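PDB 4H41: putative alpha-L-fucosidase from Bacteroides thetaiotaomicron, which probably hydrolyses alpha-L-fucosyl linkages in the breakdown of host glycans. Local coordinates for residues 64-69 with 332-337. Numbering follows the deposited sequence.
Sequences KRIGID and RYREYF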
loop_
_atom_site.group_PDB
_atom_site.type_symbol
_atom_site.label_atom_id
_atom_site.label_comp_id
_atom_site.label_asym_id
_atom_site.label_seq_id
_atom_site.Cartn_x
_atom_site.Cartn_y
_atom_site.Cartn_z
ATOM N N LYS B 64 2.530 -23.624 -12.874
ATOM C CA LYS B 64 2.452 -25.024 -13.283
ATOM C C LYS B 64 2.403 -25.961 -12.092
ATOM O O LYS B 64 1.654 -26.950 -12.109
ATOM C CB LYS B 64 3.649 -25.376 -14.168
ATOM C CG LYS B 64 3.587 -26.751 -14.839
ATOM C CD LYS B 64 2.565 -26.771 -15.932
ATOM C CE LYS B 64 2.510 -28.066 -16.697
ATOM N NZ LYS B 64 1.451 -27.947 -17.717
ATOM N N ARG B 65 3.162 -25.645 -11.042
ATOM C CA ARG B 65 3.174 -26.461 -9.830
ATOM C C ARG B 65 1.783 -26.650 -9.240
ATOM O O ARG B 65 1.510 -27.713 -8.689
ATOM C CB ARG B 65 4.092 -25.831 -8.812
ATOM C CG ARG B 65 4.255 -26.634 -7.556
ATOM C CD ARG B 65 5.211 -25.963 -6.630
ATOM N NE ARG B 65 5.409 -26.759 -5.424
ATOM C CZ ARG B 65 6.141 -26.384 -4.388
ATOM N NH1 ARG B 65 6.747 -25.200 -4.386
ATOM N NH2 ARG B 65 6.279 -27.188 -3.346
ATOM N N ILE B 66 0.910 -25.638 -9.293
ATOM C CA ILE B 66 -0.424 -25.768 -8.718
ATOM C C ILE B 66 -1.502 -26.161 -9.730
ATOM O O ILE B 66 -2.670 -26.228 -9.358
ATOM C CB ILE B 66 -0.853 -24.514 -7.908
ATOM C CG1 ILE B 66 -0.957 -23.250 -8.779
ATOM C CG2 ILE B 66 0.070 -24.303 -6.746
ATOM C CD1 ILE B 66 -1.778 -22.129 -8.114
ATOM N N GLY B 67 -1.126 -26.496 -10.955
ATOM C CA GLY B 67 -2.079 -26.973 -11.947
ATOM C C GLY B 67 -2.766 -25.919 -12.778
ATOM O O GLY B 67 -3.789 -26.203 -13.388
ATOM N N ILE B 68 -2.182 -24.730 -12.894
ATOM C CA ILE B 68 -2.732 -23.734 -13.796
ATOM C C ILE B 68 -2.450 -24.258 -15.218
ATOM O O ILE B 68 -1.340 -24.699 -15.518
ATOM C CB ILE B 68 -2.197 -22.321 -13.508
ATOM C CG1 ILE B 68 -2.940 -21.733 -12.257
ATOM C CG2 ILE B 68 -2.348 -21.395 -14.734
ATOM C CD1 ILE B 68 -2.335 -20.549 -11.657
ATOM N N ASP B 69 -3.471 -24.251 -16.068
ATOM C CA ASP B 69 -3.331 -24.724 -17.448
ATOM C C ASP B 69 -3.711 -23.652 -18.467
ATOM O O ASP B 69 -3.662 -23.930 -19.680
ATOM C CB ASP B 69 -4.182 -25.994 -17.654
ATOM C CG ASP B 69 -5.695 -25.881 -17.453
ATOM O OD1 ASP B 69 -6.266 -24.811 -17.760
ATOM O OD2 ASP B 69 -6.308 -26.877 -17.046
ATOM N N ARG B 332 -0.725 -21.623 1.959
ATOM C CA ARG B 332 -2.028 -22.021 2.562
ATOM C C ARG B 332 -2.893 -22.748 1.541
ATOM O O ARG B 332 -3.582 -23.721 1.882
ATOM C CB ARG B 332 -2.790 -20.805 3.103
ATOM C CG ARG B 332 -2.088 -19.958 4.158
ATOM C CD ARG B 332 -1.856 -20.621 5.515
ATOM N NE ARG B 332 -0.798 -21.636 5.511
ATOM C CZ ARG B 332 0.512 -21.413 5.394
ATOM N NH1 ARG B 332 0.989 -20.170 5.316
ATOM N NH2 ARG B 332 1.356 -22.426 5.369
ATOM N N TYR B 333 -2.859 -22.279 0.286
ATOM C CA TYR B 333 -3.594 -22.873 -0.841
ATOM C C TYR B 333 -3.109 -24.291 -1.108
ATOM O O TYR B 333 -3.913 -25.231 -1.205
ATOM C CB TYR B 333 -3.424 -21.969 -2.066
ATOM C CG TYR B 333 -4.144 -22.439 -3.290
ATOM C CD1 TYR B 333 -3.547 -23.324 -4.170
ATOM C CD2 TYR B 333 -5.435 -22.004 -3.574
ATOM C CE1 TYR B 333 -4.215 -23.774 -5.310
ATOM C CE2 TYR B 333 -6.092 -22.404 -4.740
ATOM C CZ TYR B 333 -5.489 -23.310 -5.588
ATOM O OH TYR B 333 -6.163 -23.768 -6.684
ATOM N N ARG B 334 -1.799 -24.481 -1.176
ATOM C CA ARG B 334 -1.243 -25.813 -1.386
ATOM C C ARG B 334 -1.563 -26.761 -0.266
ATOM O O ARG B 334 -1.746 -27.962 -0.508
ATOM C CB ARG B 334 0.287 -25.752 -1.554
ATOM C CG ARG B 334 0.723 -25.171 -2.890
ATOM C CD ARG B 334 2.064 -25.695 -3.318
ATOM N NE ARG B 334 3.078 -25.377 -2.323
ATOM C CZ ARG B 334 3.692 -26.246 -1.519
ATOM N NH1 ARG B 334 3.391 -27.540 -1.566
ATOM N NH2 ARG B 334 4.621 -25.831 -0.676
ATOM N N GLU B 335 -1.582 -26.259 0.977
ATOM C CA GLU B 335 -1.915 -27.106 2.106
ATOM C C GLU B 335 -3.380 -27.600 2.047
ATOM O O GLU B 335 -3.662 -28.777 2.221
ATOM C CB GLU B 335 -1.656 -26.344 3.428
ATOM C CG GLU B 335 -0.176 -26.283 3.718
ATOM C CD GLU B 335 0.246 -25.470 4.925
ATOM O OE1 GLU B 335 -0.638 -24.838 5.545
ATOM O OE2 GLU B 335 1.470 -25.356 5.169
ATOM N N TYR B 336 -4.296 -26.716 1.745
ATOM C CA TYR B 336 -5.727 -27.040 1.645
ATOM C C TYR B 336 -6.032 -27.980 0.511
ATOM O O TYR B 336 -6.881 -28.852 0.682
ATOM C CB TYR B 336 -6.511 -25.731 1.493
ATOM C CG TYR B 336 -7.999 -25.890 1.281
ATOM C CD1 TYR B 336 -8.860 -26.116 2.351
ATOM C CD2 TYR B 336 -8.548 -25.836 0.007
ATOM C CE1 TYR B 336 -10.237 -26.257 2.151
ATOM C CE2 TYR B 336 -9.921 -26.009 -0.204
ATOM C CZ TYR B 336 -10.762 -26.159 0.870
ATOM O OH TYR B 336 -12.105 -26.293 0.611
ATOM N N PHE B 337 -5.317 -27.851 -0.622
ATOM C CA PHE B 337 -5.517 -28.671 -1.793
ATOM C C PHE B 337 -4.542 -29.834 -1.894
ATOM O O PHE B 337 -4.603 -30.563 -2.875
ATOM C CB PHE B 337 -5.438 -27.806 -3.053
ATOM C CG PHE B 337 -6.719 -27.040 -3.269
ATOM C CD1 PHE B 337 -7.917 -27.712 -3.504
ATOM C CD2 PHE B 337 -6.722 -25.664 -3.309
ATOM C CE1 PHE B 337 -9.103 -27.006 -3.748
ATOM C CE2 PHE B 337 -7.920 -24.953 -3.497
ATOM C CZ PHE B 337 -9.107 -25.628 -3.698
HETATM O O HOH W 1 -4.922 -25.068 -8.508
#
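The guanidinium groups of R65 and R334 lie face to face, their centres 3.8 Å apart and their planes only 23° from parallel. The overlap is offset: NE of R334 sits over the middle of the R65 group, while NH2 of R65 sits over the middle of the R334 group, 3.3 Å from R334 CZ. The straight chain of R65, with CG anti to the backbone N (chi1 -176°), carries its guanidinium out to R334, whereas a bend at chi3 (-59°) turns the R334 group so that its face meets R65; the two side chains cross at about a right angle. The pair converges on the C-terminus, R65 NH2 in a salt bridge with the K340 terminal carboxylate and R334 NH1 donating to I339 O, and this negative charge probably offsets the two positive ones. Replacing R334 by alanine is likely to strip one face of the R65 guanidinium of its stacking partner and to cost the I339 carbonyl this donor.

The Y333 ring carries F337 CD2 over the centre of one face and a water in plane at its edge, while I66 CD1 approaches obliquely, 4.1 Å from Y333 CE1. That water accepts from Y333 OH at 2.6 Å and donates to I66 O at 2.7 Å, tying the tyrosine to the backbone where the first helix ends; the hydroxyl is also hydrogen-bonded to I34 N. CG2 of I66 packs against R334 CG, 4.0 Å away, at the base of that arginine's side chain.

G67, with positive phi, is the C-prime residue of a Schellman motif closing helix 53-65, its N bonded to K64 O. The chain then enters strand 70-73, so the contact joins the first helix-to-strand turn to the last helix, 324-337, side by side around the eight-stranded parallel barrel of a TIM-barrel fold.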